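Local coordinates for protein lactaldehyde dehydrogenase (Methanocaldococcus jannaschii, PDB 3PQA) that oxidises lactaldehyde to lactate with NAD as the preferred cofactor, a step in the biosynthesis of coenzyme F420, at residues K47-N52 against N188-V193; I249-A254 against I404-K409; K328-A333 against T354-D359. All blocks are in the same frame, centred on the assembly; numbering follows the deposited sequence.

In the fold
The three contacts lie in different regions of an aldehyde dehydrogenase subunit, all away from the probable catalytic residues Glu241 and Cys275 and the probable NAD site at 221-226. Contact 1 is beside edge strand 194-196 of the sheet in the probable NAD-binding domain. Contacts 2 and 3 belong to the second mixed sheet, in the half that holds the catalytic cysteine in this family. The centre of contact 1 is about 52 Å from the centres of both other contacts, across the middle of the chain. Contacts 2 and 3 have centres about 27 Å apart, with nearest atoms about 12 Å apart. Contact 3 falls wholly within the chain that runs between the segments of contact 2.

Contact 1 (K47-N52 against N188-V193); sequences KEVMKN and NVPLGV
Met50 and Val193 carry this contact. Their side chains cross at about a right angle. The Met50 CB lies too far back on helix 47-51 to touch the valine. The next atom, Met50 CG, reaches Val193 CB at 3.6 Å and also meets Val193 CG1 at 3.7 Å. Met50 SD then passes over the branched end: it is 3.8 Å from Val193 CB and 3.9 Å from Val193 CG2. Beyond the sulfur, Met50 CE turns away from the valine. In Met50 neither chi1 (-101°) nor chi2 (-31°) is staggered, which brings CG and SD across Val193.

One residue earlier, Val49 meets Pro190 tip to tip. Val49 CG1, anti to the backbone N, approaches Pro190 CD at 3.9 Å. This pair is less deeply buried. Tyr46 touches both Pro190 and Val193, and Leu184 of helix 171-186 also lies against Val193. The contact joins the short helix 47-51 to the turn that leads into strand 194-196. That edge strand belongs to the sheet of the probable NAD-binding domain.

No hydrogen bond crosses between the segments. Their direct contact is therefore apolar and rests on the fit of shapes.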
loop_
_atom_site.group_PDB
_atom_site.type_symbol
_atom_site.label_atom_id
_atom_site.label_comp_id
_atom_site.label_asym_id
_atom_site.label_seq_id
_atom_site.Cartn_x
_atom_site.Cartn_y
_atom_site.Cartn_z
ATOM N N LYS B 47 -16.916 -14.692 21.560
ATOM C CA LYS B 47 -16.685 -13.905 20.331
ATOM C C LYS B 47 -16.616 -12.407 20.602
ATOM O O LYS B 47 -15.764 -11.714 20.043
ATOM C CB LYS B 47 -17.755 -14.201 19.277
ATOM C CG LYS B 47 -17.642 -15.589 18.655
ATOM C CD LYS B 47 -18.788 -15.877 17.674
ATOM C CE LYS B 47 -18.576 -15.203 16.306
ATOM N NZ LYS B 47 -19.745 -15.443 15.395
ATOM N N GLU B 48 -17.511 -11.912 21.455
ATOM C CA GLU B 48 -17.502 -10.490 21.819
ATOM C C GLU B 48 -16.257 -10.073 22.584
ATOM O O GLU B 48 -15.683 -9.016 22.303
ATOM C CB GLU B 48 -18.784 -10.089 22.562
ATOM C CG GLU B 48 -19.948 -9.851 21.609
ATOM C CD GLU B 48 -19.635 -8.777 20.564
ATOM O OE1 GLU B 48 -19.619 -9.091 19.358
ATOM O OE2 GLU B 48 -19.402 -7.614 20.953
ATOM N N VAL B 49 -15.839 -10.900 23.543
ATOM C CA VAL B 49 -14.611 -10.657 24.302
ATOM C C VAL B 49 -13.380 -10.538 23.402
ATOM O O VAL B 49 -12.608 -9.568 23.528
ATOM C CB VAL B 49 -14.386 -11.723 25.419
ATOM C CG1 VAL B 49 -12.961 -11.651 25.975
ATOM C CG2 VAL B 49 -15.371 -11.519 26.536
ATOM N N MET B 50 -13.197 -11.508 22.500
ATOM C CA MET B 50 -12.074 -11.473 21.552
ATOM C C MET B 50 -12.151 -10.286 20.582
ATOM O O MET B 50 -11.131 -9.641 20.297
ATOM C CB MET B 50 -11.981 -12.764 20.730
ATOM C CG MET B 50 -10.929 -13.777 21.172
ATOM S SD MET B 50 -9.403 -13.189 21.930
ATOM C CE MET B 50 -8.518 -12.602 20.501
ATOM N N LYS B 51 -13.344 -10.027 20.051
ATOM C CA LYS B 51 -13.555 -8.939 19.084
ATOM C C LYS B 51 -13.170 -7.584 19.684
ATOM O O LYS B 51 -12.708 -6.686 18.974
ATOM C CB LYS B 51 -15.009 -8.928 18.620
ATOM C CG LYS B 51 -15.369 -7.820 17.639
ATOM C CD LYS B 51 -16.855 -7.852 17.378
ATOM C CE LYS B 51 -17.255 -6.831 16.344
ATOM N NZ LYS B 51 -18.732 -6.851 16.200
ATOM N N ASN B 52 -13.345 -7.451 20.987
ATOM C CA ASN B 52 -13.088 -6.176 21.654
ATOM C C ASN B 52 -11.791 -6.093 22.421
ATOM O O ASN B 52 -11.524 -5.085 23.059
ATOM C CB ASN B 52 -14.249 -5.800 22.572
ATOM C CG ASN B 52 -15.496 -5.485 21.808
ATOM O OD1 ASN B 52 -15.550 -4.520 21.062
ATOM N ND2 ASN B 52 -16.495 -6.295 21.974
ATOM N N ASN B 188 -5.497 -11.679 31.678
ATOM C CA ASN B 188 -6.899 -11.732 32.121
ATOM C C ASN B 188 -7.947 -11.918 31.021
ATOM O O ASN B 188 -9.016 -11.304 31.040
ATOM C CB ASN B 188 -7.224 -10.535 33.018
ATOM C CG ASN B 188 -6.282 -10.436 34.188
ATOM O OD1 ASN B 188 -5.985 -11.440 34.841
ATOM N ND2 ASN B 188 -5.787 -9.236 34.452
ATOM N N VAL B 189 -7.633 -12.801 30.077
ATOM C CA VAL B 189 -8.554 -13.140 29.019
ATOM C C VAL B 189 -9.077 -14.546 29.292
ATOM O O VAL B 189 -8.293 -15.428 29.662
ATOM C CB VAL B 189 -7.857 -13.065 27.631
ATOM C CG1 VAL B 189 -8.804 -13.477 26.508
ATOM C CG2 VAL B 189 -7.305 -11.656 27.407
ATOM N N PRO B 190 -10.401 -14.755 29.131
ATOM C CA PRO B 190 -10.966 -16.087 29.331
ATOM C C PRO B 190 -10.272 -17.134 28.466
ATOM O O PRO B 190 -9.927 -16.869 27.307
ATOM C CB PRO B 190 -12.416 -15.932 28.874
ATOM C CG PRO B 190 -12.728 -14.498 29.064
ATOM C CD PRO B 190 -11.446 -13.740 28.889
ATOM N N LEU B 191 -10.088 -18.323 29.031
ATOM C CA LEU B 191 -9.417 -19.418 28.332
ATOM C C LEU B 191 -10.216 -19.908 27.135
ATOM O O LEU B 191 -9.650 -20.467 26.192
ATOM C CB LEU B 191 -9.138 -20.584 29.288
ATOM C CG LEU B 191 -8.260 -20.295 30.505
ATOM C CD1 LEU B 191 -7.898 -21.624 31.177
ATOM C CD2 LEU B 191 -7.012 -19.505 30.115
ATOM N N GLY B 192 -11.527 -19.680 27.182
ATOM C CA GLY B 192 -12.448 -20.111 26.128
ATOM C C GLY B 192 -12.272 -19.483 24.752
ATOM O O GLY B 192 -12.912 -19.913 23.794
ATOM N N VAL B 193 -11.411 -18.473 24.654
ATOM C CA VAL B 193 -11.115 -17.847 23.358
ATOM C C VAL B 193 -10.260 -18.731 22.431
ATOM O O VAL B 193 -10.287 -18.557 21.209
ATOM C CB VAL B 193 -10.471 -16.432 23.490
ATOM C CG1 VAL B 193 -11.322 -15.510 24.365
ATOM C CG2 VAL B 193 -9.040 -16.525 23.992
#

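Contact 2 (I249-A254 against I404-K409); sequences IVLKDA and INKSLK
Leu251 and Lys406 form the close-packed part of this contact. Leu251 CD1 lies 3.9 Å from Lys406 CD and 4.0 Å from Lys406 CB. The lysine stays extended beyond CG, so its aliphatic stem lies across the leucine methyl at a slant. Leu251 itself is buried, and Met384 and Phe410 also touch it. The methylenes of Lys406 thus lie against the leucine methyl while its ammonium group continues outward.

The outer side is looser and polar. Lys252 is exposed. Its chain is straight as far as CE and turns at the last bond (chi4 -70°), which brings NZ round towards the other lysine. Lys252 NZ ends 3.5 Å from Lys406 NZ. Both groups are donors, so this is no bond. Glu381 probably offsets the two charges: it forms a salt bridge with Lys406 and a long, weak ion pair with Lys252. A water gives Lys406 NZ a further partner at 2.8 Å and donates a weak bond to Asp253 OD1. Asp253 is also bound by Thr401 and by the backbone N of Asn402, which tie the beta turn 251-254 to the loop between strand 396-400 and the helix.

The helix also meets other subunits: Ile404 and Ser407 pack on Ser407 and Ile404 of the third subunit, and Leu408 packs on Ile462 of the fourth. Within the chain, the turn follows strand 246-250, which is flanked in its sheet by the parallel strands 278-284 and 396-400. Helix 404-413 is the crossover of a beta-alpha-beta unit between strands 396-400 and 418-421. Lys406 joins this crossover helix to the turn that follows strand 246-250.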
loop_
_atom_site.group_PDB
_atom_site.type_symbol
_atom_site.label_atom_id
_atom_site.label_comp_id
_atom_site.label_asym_id
_atom_site.label_seq_id
_atom_site.Cartn_x
_atom_site.Cartn_y
_atom_site.Cartn_z
ATOM N N ILE B 249 13.342 -27.831 -12.066
ATOM C CA ILE B 249 13.836 -27.875 -13.443
ATOM C C ILE B 249 15.288 -27.451 -13.461
ATOM O O ILE B 249 15.622 -26.417 -12.915
ATOM C CB ILE B 249 13.021 -26.890 -14.321
ATOM C CG1 ILE B 249 11.583 -27.399 -14.449
ATOM C CG2 ILE B 249 13.720 -26.625 -15.692
ATOM C CD1 ILE B 249 10.570 -26.358 -14.900
ATOM N N VAL B 250 16.141 -28.246 -14.103
ATOM C CA VAL B 250 17.566 -27.931 -14.148
ATOM C C VAL B 250 17.921 -27.745 -15.611
ATOM O O VAL B 250 17.958 -28.730 -16.366
ATOM C CB VAL B 250 18.427 -29.059 -13.536
ATOM C CG1 VAL B 250 19.941 -28.732 -13.625
ATOM C CG2 VAL B 250 18.030 -29.327 -12.085
ATOM N N LEU B 251 18.154 -26.496 -16.014
ATOM C CA LEU B 251 18.538 -26.205 -17.405
ATOM C C LEU B 251 20.026 -26.492 -17.631
ATOM O O LEU B 251 20.793 -26.585 -16.682
ATOM C CB LEU B 251 18.212 -24.760 -17.790
ATOM C CG LEU B 251 16.736 -24.347 -17.720
ATOM C CD1 LEU B 251 16.541 -23.009 -18.405
ATOM C CD2 LEU B 251 15.857 -25.382 -18.382
ATOM N N LYS B 252 20.432 -26.621 -18.887
ATOM C CA LYS B 252 21.806 -27.025 -19.198
ATOM C C LYS B 252 22.868 -26.010 -18.768
ATOM O O LYS B 252 24.039 -26.360 -18.669
ATOM C CB LYS B 252 21.955 -27.362 -20.687
ATOM C CG LYS B 252 21.771 -26.176 -21.626
ATOM C CD LYS B 252 21.843 -26.638 -23.088
ATOM C CE LYS B 252 21.635 -25.477 -24.046
ATOM N NZ LYS B 252 20.220 -24.973 -24.014
ATOM N N ASP B 253 22.467 -24.761 -18.527
ATOM C CA ASP B 253 23.414 -23.749 -18.077
ATOM C C ASP B 253 23.461 -23.579 -16.548
ATOM O O ASP B 253 24.126 -22.671 -16.047
ATOM C CB ASP B 253 23.121 -22.402 -18.747
ATOM C CG ASP B 253 21.881 -21.741 -18.194
ATOM O OD1 ASP B 253 20.854 -22.442 -18.013
ATOM O OD2 ASP B 253 21.940 -20.530 -17.915
ATOM N N ALA B 254 22.755 -24.434 -15.812
ATOM C CA ALA B 254 22.714 -24.354 -14.344
ATOM C C ALA B 254 24.079 -24.604 -13.710
ATOM O O ALA B 254 24.875 -25.378 -14.239
ATOM C CB ALA B 254 21.700 -25.348 -13.796
ATOM N N ILE B 404 18.870 -14.920 -17.954
ATOM C CA ILE B 404 17.805 -13.965 -17.606
ATOM C C ILE B 404 16.498 -14.292 -18.321
ATOM O O ILE B 404 15.453 -14.473 -17.677
ATOM C CB ILE B 404 18.233 -12.492 -17.911
ATOM C CG1 ILE B 404 19.370 -12.078 -16.981
ATOM C CG2 ILE B 404 17.035 -11.528 -17.775
ATOM C CD1 ILE B 404 20.018 -10.743 -17.346
ATOM N N ASN B 405 16.570 -14.397 -19.645
ATOM C CA ASN B 405 15.380 -14.549 -20.473
ATOM C C ASN B 405 14.638 -15.849 -20.172
ATOM O O ASN B 405 13.401 -15.871 -20.058
ATOM C CB ASN B 405 15.752 -14.451 -21.951
ATOM C CG ASN B 405 16.063 -13.026 -22.376
ATOM O OD1 ASN B 405 15.732 -12.065 -21.677
ATOM N ND2 ASN B 405 16.708 -12.886 -23.523
ATOM N N LYS B 406 15.398 -16.927 -20.025
ATOM C CA LYS B 406 14.788 -18.214 -19.713
ATOM C C LYS B 406 14.153 -18.207 -18.328
ATOM O O LYS B 406 13.048 -18.743 -18.154
ATOM C CB LYS B 406 15.789 -19.362 -19.868
ATOM C CG LYS B 406 16.249 -19.562 -21.316
ATOM C CD LYS B 406 17.271 -20.665 -21.417
ATOM C CE LYS B 406 17.742 -20.863 -22.868
ATOM N NZ LYS B 406 18.603 -22.069 -22.942
ATOM N N SER B 407 14.818 -17.603 -17.344
ATOM C CA SER B 407 14.254 -17.585 -15.979
ATOM C C SER B 407 12.897 -16.886 -15.950
ATOM O O SER B 407 11.960 -17.351 -15.287
ATOM C CB SER B 407 15.212 -16.956 -14.959
ATOM O OG SER B 407 15.342 -15.555 -15.156
ATOM N N LEU B 408 12.790 -15.783 -16.691
ATOM C CA LEU B 408 11.555 -15.002 -16.727
ATOM C C LEU B 408 10.455 -15.716 -17.487
ATOM O O LEU B 408 9.297 -15.687 -17.062
ATOM C CB LEU B 408 11.789 -13.617 -17.330
ATOM C CG LEU B 408 12.829 -12.730 -16.644
ATOM C CD1 LEU B 408 12.956 -11.391 -17.372
ATOM C CD2 LEU B 408 12.512 -12.530 -15.158
ATOM N N LYS B 409 10.818 -16.352 -18.600
ATOM C CA LYS B 409 9.877 -17.149 -19.391
ATOM C C LYS B 409 9.285 -18.256 -18.526
ATOM O O LYS B 409 8.061 -18.399 -18.453
ATOM C CB LYS B 409 10.552 -17.733 -20.640
ATOM C CG LYS B 409 9.645 -18.614 -21.506
ATOM C CD LYS B 409 10.452 -19.318 -22.606
ATOM C CE LYS B 409 10.220 -20.825 -22.587
ATOM N NZ LYS B 409 11.400 -21.605 -23.133
HETATM O O HOH W 1 20.163 -22.797 -20.701
#

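Contact 3 (K328-A333 against T354-D359); sequences KVVEKA and TILEVD
A helix laid on one face of a mixed sheet gives this contact. Helix 320-335 packs over strand 350-357, which pairs with strand 339-342 on one edge and strand 373-379 on the other. Within the segments, the helix and strand axes come to 10.7 Å and run in nearly the same direction, at 21°. Val330 and Ala333, one helical turn apart, present their side chains to the sheet. Thr354 and Leu356, two residues apart on the strand, face them.

Leu356 sits between the two helix residues and uses one methyl for each. Leu356 CD2 is 4.2 Å from Ala333 CB, and Leu356 CD1 is 4.5 Å from Val330 CG1. With chi2 at 88°, the two branches spread along the helix. Ala333 meets CD2 with its single methyl. Thr354 meets the same valine branch, with Thr354 CG2 at 4.4 Å from Val330 CG1. The hydroxyl of Thr354 takes no part in this. This buried threonine offers its methyl to the helix and hydrogen-bonds through its oxygen to the backbone of Gly344 and Tyr352 in the same chain.

Leu340, Leu364 and Val373 extend the apolar layer. Asn362 ND2 hydrogen-bonds to the backbone O of Ala333.

All four touching residues are buried, and no hydrogen bond crosses between the segments. The helix is thus held to this strand by apolar van der Waals contacts between methyl groups, while the Thr354 hydroxyl is satisfied by backbone atoms outside the contact.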
loop_
_atom_site.group_PDB
_atom_site.type_symbol
_atom_site.label_atom_id
_atom_site.label_comp_id
_atom_site.label_asym_id
_atom_site.label_seq_id
_atom_site.Cartn_x
_atom_site.Cartn_y
_atom_site.Cartn_z
ATOM N N LYS B 328 4.915 -49.615 -2.218
ATOM C CA LYS B 328 4.078 -50.100 -3.315
ATOM C C LYS B 328 4.121 -49.184 -4.532
ATOM O O LYS B 328 4.103 -49.655 -5.669
ATOM C CB LYS B 328 2.633 -50.279 -2.855
ATOM C CG LYS B 328 2.407 -51.511 -2.019
ATOM C CD LYS B 328 1.097 -51.419 -1.268
ATOM C CE LYS B 328 0.933 -52.600 -0.338
ATOM N NZ LYS B 328 -0.095 -52.321 0.690
ATOM N N VAL B 329 4.166 -47.876 -4.282
ATOM C CA VAL B 329 4.231 -46.893 -5.351
ATOM C C VAL B 329 5.580 -46.993 -6.060
ATOM O O VAL B 329 5.651 -46.934 -7.288
ATOM C CB VAL B 329 3.991 -45.456 -4.816
ATOM C CG1 VAL B 329 4.139 -44.437 -5.923
ATOM C CG2 VAL B 329 2.596 -45.343 -4.188
ATOM N N VAL B 330 6.650 -47.157 -5.293
ATOM C CA VAL B 330 7.975 -47.342 -5.895
ATOM C C VAL B 330 7.995 -48.611 -6.767
ATOM O O VAL B 330 8.440 -48.573 -7.911
ATOM C CB VAL B 330 9.107 -47.321 -4.836
ATOM C CG1 VAL B 330 10.462 -47.643 -5.465
ATOM C CG2 VAL B 330 9.158 -45.956 -4.162
ATOM N N GLU B 331 7.460 -49.707 -6.234
ATOM C CA GLU B 331 7.321 -50.953 -6.998
ATOM C C GLU B 331 6.588 -50.755 -8.324
ATOM O O GLU B 331 7.041 -51.236 -9.363
ATOM C CB GLU B 331 6.607 -52.011 -6.158
ATOM C CG GLU B 331 7.496 -52.648 -5.111
ATOM C CD GLU B 331 6.771 -53.686 -4.267
ATOM O OE1 GLU B 331 5.757 -54.264 -4.740
ATOM O OE2 GLU B 331 7.233 -53.936 -3.134
ATOM N N LYS B 332 5.464 -50.040 -8.277
ATOM C CA LYS B 332 4.711 -49.673 -9.479
ATOM C C LYS B 332 5.570 -48.850 -10.448
ATOM O O LYS B 332 5.617 -49.144 -11.641
ATOM C CB LYS B 332 3.428 -48.923 -9.093
ATOM C CG LYS B 332 2.477 -48.573 -10.240
ATOM C CD LYS B 332 1.638 -49.781 -10.677
ATOM C CE LYS B 332 0.562 -49.371 -11.680
ATOM N NZ LYS B 332 1.143 -49.162 -13.035
ATOM N N ALA B 333 6.257 -47.834 -9.920
ATOM C CA ALA B 333 7.128 -46.982 -10.728
ATOM C C ALA B 333 8.171 -47.803 -11.489
ATOM O O ALA B 333 8.465 -47.519 -12.653
ATOM C CB ALA B 333 7.809 -45.937 -9.850
ATOM N N THR B 354 15.573 -42.450 -1.932
ATOM C CA THR B 354 15.265 -43.267 -3.108
ATOM C C THR B 354 15.223 -42.371 -4.352
ATOM O O THR B 354 14.588 -41.314 -4.353
ATOM C CB THR B 354 13.937 -44.033 -2.899
ATOM O OG1 THR B 354 14.106 -44.972 -1.829
ATOM C CG2 THR B 354 13.505 -44.778 -4.156
ATOM N N ILE B 355 15.932 -42.787 -5.395
ATOM C CA ILE B 355 16.052 -41.996 -6.604
ATOM C C ILE B 355 15.843 -42.928 -7.790
ATOM O O ILE B 355 16.417 -44.014 -7.831
ATOM C CB ILE B 355 17.444 -41.342 -6.694
ATOM C CG1 ILE B 355 17.719 -40.490 -5.447
ATOM C CG2 ILE B 355 17.593 -40.517 -7.986
ATOM C CD1 ILE B 355 19.130 -39.956 -5.372
ATOM N N LEU B 356 15.001 -42.509 -8.729
ATOM C CA LEU B 356 14.766 -43.273 -9.942
ATOM C C LEU B 356 14.852 -42.362 -11.148
ATOM O O LEU B 356 14.475 -41.189 -11.075
ATOM C CB LEU B 356 13.374 -43.910 -9.928
ATOM C CG LEU B 356 13.021 -44.956 -8.870
ATOM C CD1 LEU B 356 12.485 -44.285 -7.615
ATOM C CD2 LEU B 356 11.985 -45.909 -9.424
ATOM N N GLU B 357 15.346 -42.892 -12.264
ATOM C CA GLU B 357 15.176 -42.197 -13.526
ATOM C C GLU B 357 13.921 -42.753 -14.176
ATOM O O GLU B 357 13.757 -43.971 -14.266
ATOM C CB GLU B 357 16.377 -42.338 -14.467
ATOM C CG GLU B 357 16.059 -41.721 -15.829
ATOM C CD GLU B 357 17.257 -41.486 -16.733
ATOM O OE1 GLU B 357 18.400 -41.785 -16.338
ATOM O OE2 GLU B 357 17.030 -40.966 -17.845
ATOM N N VAL B 358 13.025 -41.859 -14.586
ATOM C CA VAL B 358 11.740 -42.263 -15.162
ATOM C C VAL B 358 11.394 -41.425 -16.393
ATOM O O VAL B 358 12.083 -40.437 -16.691
ATOM C CB VAL B 358 10.588 -42.169 -14.114
ATOM C CG1 VAL B 358 10.945 -42.913 -12.823
ATOM C CG2 VAL B 358 10.253 -40.708 -13.796
ATOM N N ASP B 359 10.336 -41.801 -17.108
ATOM C CA ASP B 359 9.827 -40.930 -18.156
ATOM C C ASP B 359 8.616 -40.143 -17.664
ATOM O O ASP B 359 8.074 -40.442 -16.592
ATOM C CB ASP B 359 9.585 -41.672 -19.485
ATOM C CG ASP B 359 8.391 -42.601 -19.452
ATOM O OD1 ASP B 359 7.401 -42.331 -18.739
ATOM O OD2 ASP B 359 8.447 -43.620 -20.181
#